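Local coordinates for mannan endo-1,4-beta-mannosidase (Cryptopygus antarcticus, PDB 4OOU), which hydrolyses the beta-1,4-linked backbones of mannans at internal sites, releasing mainly short manno-oligosaccharides, at residues S350-Y353 with S354-M357; Q356-G359 with M360-L363. All coordinates share one frame; numbering follows the deposited sequence.

The two interactions follow one another along a single short helix, 353-361, and illustrate how a barrel helix is begun and then carried on. Interaction 1 comes first, where the loop after strand 337-340 turns into the helix; interaction 2 continues over the later turns as far as Leu363. Their centres lie about 9 Å apart, and Gln356 and Met357 belong to both. In this TIM barrel of glycosyl hydrolase family 5, the helix follows the strand that pairs with strand 35-43 to close the barrel. Interaction 1 begins at Ser350, the last residue of a loop region thought to help stabilise the transition state, whereas interaction 2 is packing on the barrel wall.

Interaction 1. Residues S350-Y353 with S354-M357; sequences SDTY and SNQM
Tyr353 and Met357 run side by side and point the same way, one helical turn apart. The ring of Tyr353 takes the position between its own backbone N and carbonyl carbon (chi1 76°), and the Met357 chain bends at chi3, which sets the methyl CE in the ring plane at its edge, 3.3 Å from CD1. On the backbone, Met357 N bonds to Tyr353 O at 3.1 Å.

The carbonyl of Thr352 at the N-cap position opens the helical bonding: Gln356 N reaches Thr352 O at 3.0 Å, and Gln356 NE2 adds a weak bond to the same oxygen at 3.3 Å. The Thr352 side chain makes no capping bond; its CG2 lies against Ser354 CB. Extended beyond CG, the Gln356 chain passes alongside Asp351, with Gln356 CG 3.6 Å from Asp351 CB. Asp351 and Asn355 cross at about a right angle, carboxylate and amide planes 88° apart, and Asn355 ND2 meets Asp351 CB at 4.0 Å.

Gln356 OE1 is hydrogen-bonded to Thr340 OG1 at the end of strand 337-340, and NE2 to Gln342 O just beyond it. With an alanine here, Thr340 OG1 and Gln342 O would probably lose their amide mate, and the side of Asp351 CB that meets Gln356 CG would lose its neighbour. The Asp351 carboxylate is held by Ser315 N beyond strand 308-313. The first turn and the residue leading into it are thus tied to the end of strand 337-340 and to the loops after strands 337-340 and 308-313.

Interaction 2. Residues Q356-G359 with M360-L363; sequences QMYG and MQAL
Rotation about the first side-chain bond lays Gln361 back over the preceding turn, its CG opposite the carbonyl carbon (chi1 -83°), while Tyr358 has its CG opposite the backbone N (chi1 -173°). The two side chains then cross at about a right angle, with ring and amide planes 80° apart. Gln361 OE1 comes to the edge of the Tyr358 ring, near its plane and 4.0 Å from CD1, a loose approach between two exposed groups. Met360 bends at its last torsion, and its methyl CE curls back to lie 3.3 Å from Gln356 O; the same CE is 4.5 Å from Met357 CG.

Beneath these side chains the backbone carries the helix on. Met360 N bonds to Gln356 O at 3.2 Å and Gln361 N to Met357 O, also at 3.2 Å, both spanning four residues. Ala362 N bonds to Gly359 O, three residues back, at 2.9 Å, and Leu363 N likewise to Met360 O.

The sides of this part of the helix meet different neighbours. Met360 reaches Val42 of strand 35-43, Val72 of helix 58-74 and Tyr327 of helix 323-332. Tyr358 O accepts a bond from Gln324 NE2, and Leu363 packs on Phe38 and Ser40, so helix 353-361 is wedged between helices 58-74 and 323-332 against the barrel wall.

Interaction 1. Residues S350-Y353 with S354-M357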
# COMPACT_ATOMS: atom_id res chain seq x y z
N SER A 350 3.11 -7.46 -15.43
CA SER A 350 1.69 -7.44 -15.08
C SER A 350 0.99 -8.66 -15.59
O SER A 350 1.12 -9.04 -16.76
CB SER A 350 0.95 -6.22 -15.64
OG SER A 350 -0.46 -6.33 -15.41
N ASP A 351 0.22 -9.28 -14.72
CA ASP A 351 -0.60 -10.39 -15.11
C ASP A 351 -1.82 -9.92 -15.88
O ASP A 351 -2.16 -8.72 -15.96
CB ASP A 351 -1.04 -11.22 -13.89
CG ASP A 351 0.09 -12.07 -13.33
OD1 ASP A 351 0.79 -12.76 -14.12
OD2 ASP A 351 0.25 -12.06 -12.09
N THR A 352 -2.44 -10.91 -16.47
CA THR A 352 -3.72 -10.82 -17.14
C THR A 352 -4.81 -10.59 -16.11
O THR A 352 -4.78 -11.27 -15.10
CB THR A 352 -3.87 -12.18 -17.81
OG1 THR A 352 -3.29 -12.09 -19.10
CG2 THR A 352 -5.22 -12.60 -17.95
N TYR A 353 -5.78 -9.69 -16.32
CA TYR A 353 -6.90 -9.63 -15.33
C TYR A 353 -7.55 -11.01 -15.13
O TYR A 353 -8.10 -11.33 -14.08
CB TYR A 353 -7.98 -8.58 -15.69
CG TYR A 353 -8.93 -8.95 -16.83
CD1 TYR A 353 -9.93 -9.92 -16.66
CD2 TYR A 353 -8.86 -8.29 -18.04
CE1 TYR A 353 -10.80 -10.25 -17.70
CE2 TYR A 353 -9.71 -8.62 -19.09
CZ TYR A 353 -10.69 -9.59 -18.93
OH TYR A 353 -11.54 -9.87 -19.99
N SER A 354 -7.52 -11.81 -16.18
CA SER A 354 -8.11 -13.14 -16.14
C SER A 354 -7.46 -14.14 -15.19
O SER A 354 -8.13 -14.81 -14.40
CB SER A 354 -8.16 -13.73 -17.56
OG SER A 354 -9.47 -13.64 -18.03
N ASN A 355 -6.17 -14.33 -15.28
CA ASN A 355 -5.65 -15.34 -14.44
C ASN A 355 -5.30 -14.72 -13.08
O ASN A 355 -5.26 -15.42 -12.08
CB ASN A 355 -4.59 -16.22 -15.18
CG ASN A 355 -3.16 -15.82 -14.91
OD1 ASN A 355 -2.38 -16.63 -14.50
ND2 ASN A 355 -2.81 -14.60 -15.21
N GLN A 356 -5.19 -13.41 -12.99
CA GLN A 356 -5.41 -12.81 -11.67
C GLN A 356 -6.72 -13.27 -11.02
O GLN A 356 -6.72 -13.51 -9.81
CB GLN A 356 -5.36 -11.30 -11.72
CG GLN A 356 -3.94 -10.82 -11.87
CD GLN A 356 -3.87 -9.33 -11.91
OE1 GLN A 356 -3.87 -8.66 -10.87
NE2 GLN A 356 -3.81 -8.79 -13.13
N MET A 357 -7.80 -13.43 -11.80
CA MET A 357 -9.05 -13.98 -11.23
C MET A 357 -8.91 -15.46 -10.88
O MET A 357 -9.38 -15.92 -9.84
CB MET A 357 -10.25 -13.77 -12.15
CG MET A 357 -10.73 -12.33 -12.26
SD MET A 357 -12.31 -12.18 -13.12
CE MET A 357 -11.79 -11.86 -14.79

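Interaction 2. Residues Q356-G359 with M360-L363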
# COMPACT_ATOMS: atom_id res chain seq x y z
N GLN A 356 -5.19 -13.41 -12.99
CA GLN A 356 -5.41 -12.81 -11.67
C GLN A 356 -6.72 -13.27 -11.02
O GLN A 356 -6.72 -13.51 -9.81
CB GLN A 356 -5.36 -11.30 -11.72
CG GLN A 356 -3.94 -10.82 -11.87
CD GLN A 356 -3.87 -9.33 -11.91
OE1 GLN A 356 -3.87 -8.66 -10.87
NE2 GLN A 356 -3.81 -8.79 -13.13
N MET A 357 -7.80 -13.43 -11.80
CA MET A 357 -9.05 -13.98 -11.23
C MET A 357 -8.91 -15.46 -10.88
O MET A 357 -9.38 -15.92 -9.84
CB MET A 357 -10.25 -13.77 -12.15
CG MET A 357 -10.73 -12.33 -12.26
SD MET A 357 -12.31 -12.18 -13.12
CE MET A 357 -11.79 -11.86 -14.79
N TYR A 358 -8.22 -16.20 -11.75
CA TYR A 358 -7.94 -17.61 -11.52
C TYR A 358 -7.25 -17.71 -10.17
O TYR A 358 -7.70 -18.43 -9.29
CB TYR A 358 -7.08 -18.21 -12.65
CG TYR A 358 -6.87 -19.73 -12.61
CD1 TYR A 358 -7.89 -20.60 -12.26
CD2 TYR A 358 -5.64 -20.29 -12.97
CE1 TYR A 358 -7.68 -21.98 -12.22
CE2 TYR A 358 -5.42 -21.66 -12.94
CZ TYR A 358 -6.44 -22.51 -12.56
OH TYR A 358 -6.24 -23.88 -12.55
N GLY A 359 -6.16 -16.95 -10.02
CA GLY A 359 -5.42 -16.91 -8.79
C GLY A 359 -6.28 -16.74 -7.55
O GLY A 359 -6.18 -17.55 -6.62
N MET A 360 -7.14 -15.72 -7.52
CA MET A 360 -7.94 -15.51 -6.30
C MET A 360 -8.83 -16.72 -5.97
O MET A 360 -9.06 -17.01 -4.79
CB MET A 360 -8.78 -14.23 -6.40
CG MET A 360 -8.01 -12.95 -6.11
SD MET A 360 -8.89 -11.43 -6.48
CE MET A 360 -8.88 -11.52 -8.27
N GLN A 361 -9.32 -17.41 -7.01
CA GLN A 361 -10.17 -18.59 -6.82
C GLN A 361 -9.44 -19.61 -5.95
O GLN A 361 -10.07 -20.37 -5.21
CB GLN A 361 -10.54 -19.25 -8.16
CG GLN A 361 -11.72 -18.64 -8.89
CD GLN A 361 -11.82 -19.10 -10.35
OE1 GLN A 361 -11.57 -20.27 -10.67
NE2 GLN A 361 -12.17 -18.16 -11.24
N ALA A 362 -8.11 -19.64 -6.04
CA ALA A 362 -7.38 -20.60 -5.26
C ALA A 362 -7.73 -20.48 -3.78
O ALA A 362 -7.61 -21.45 -3.04
CB ALA A 362 -5.87 -20.45 -5.45
N LEU A 363 -8.13 -19.30 -3.33
CA LEU A 363 -8.47 -19.20 -1.91
C LEU A 363 -9.98 -19.00 -1.61
O LEU A 363 -10.33 -18.75 -0.47
CB LEU A 363 -7.61 -18.12 -1.23
CG LEU A 363 -6.08 -18.29 -1.35
CD1 LEU A 363 -5.36 -17.01 -0.93
CD2 LEU A 363 -5.57 -19.48 -0.52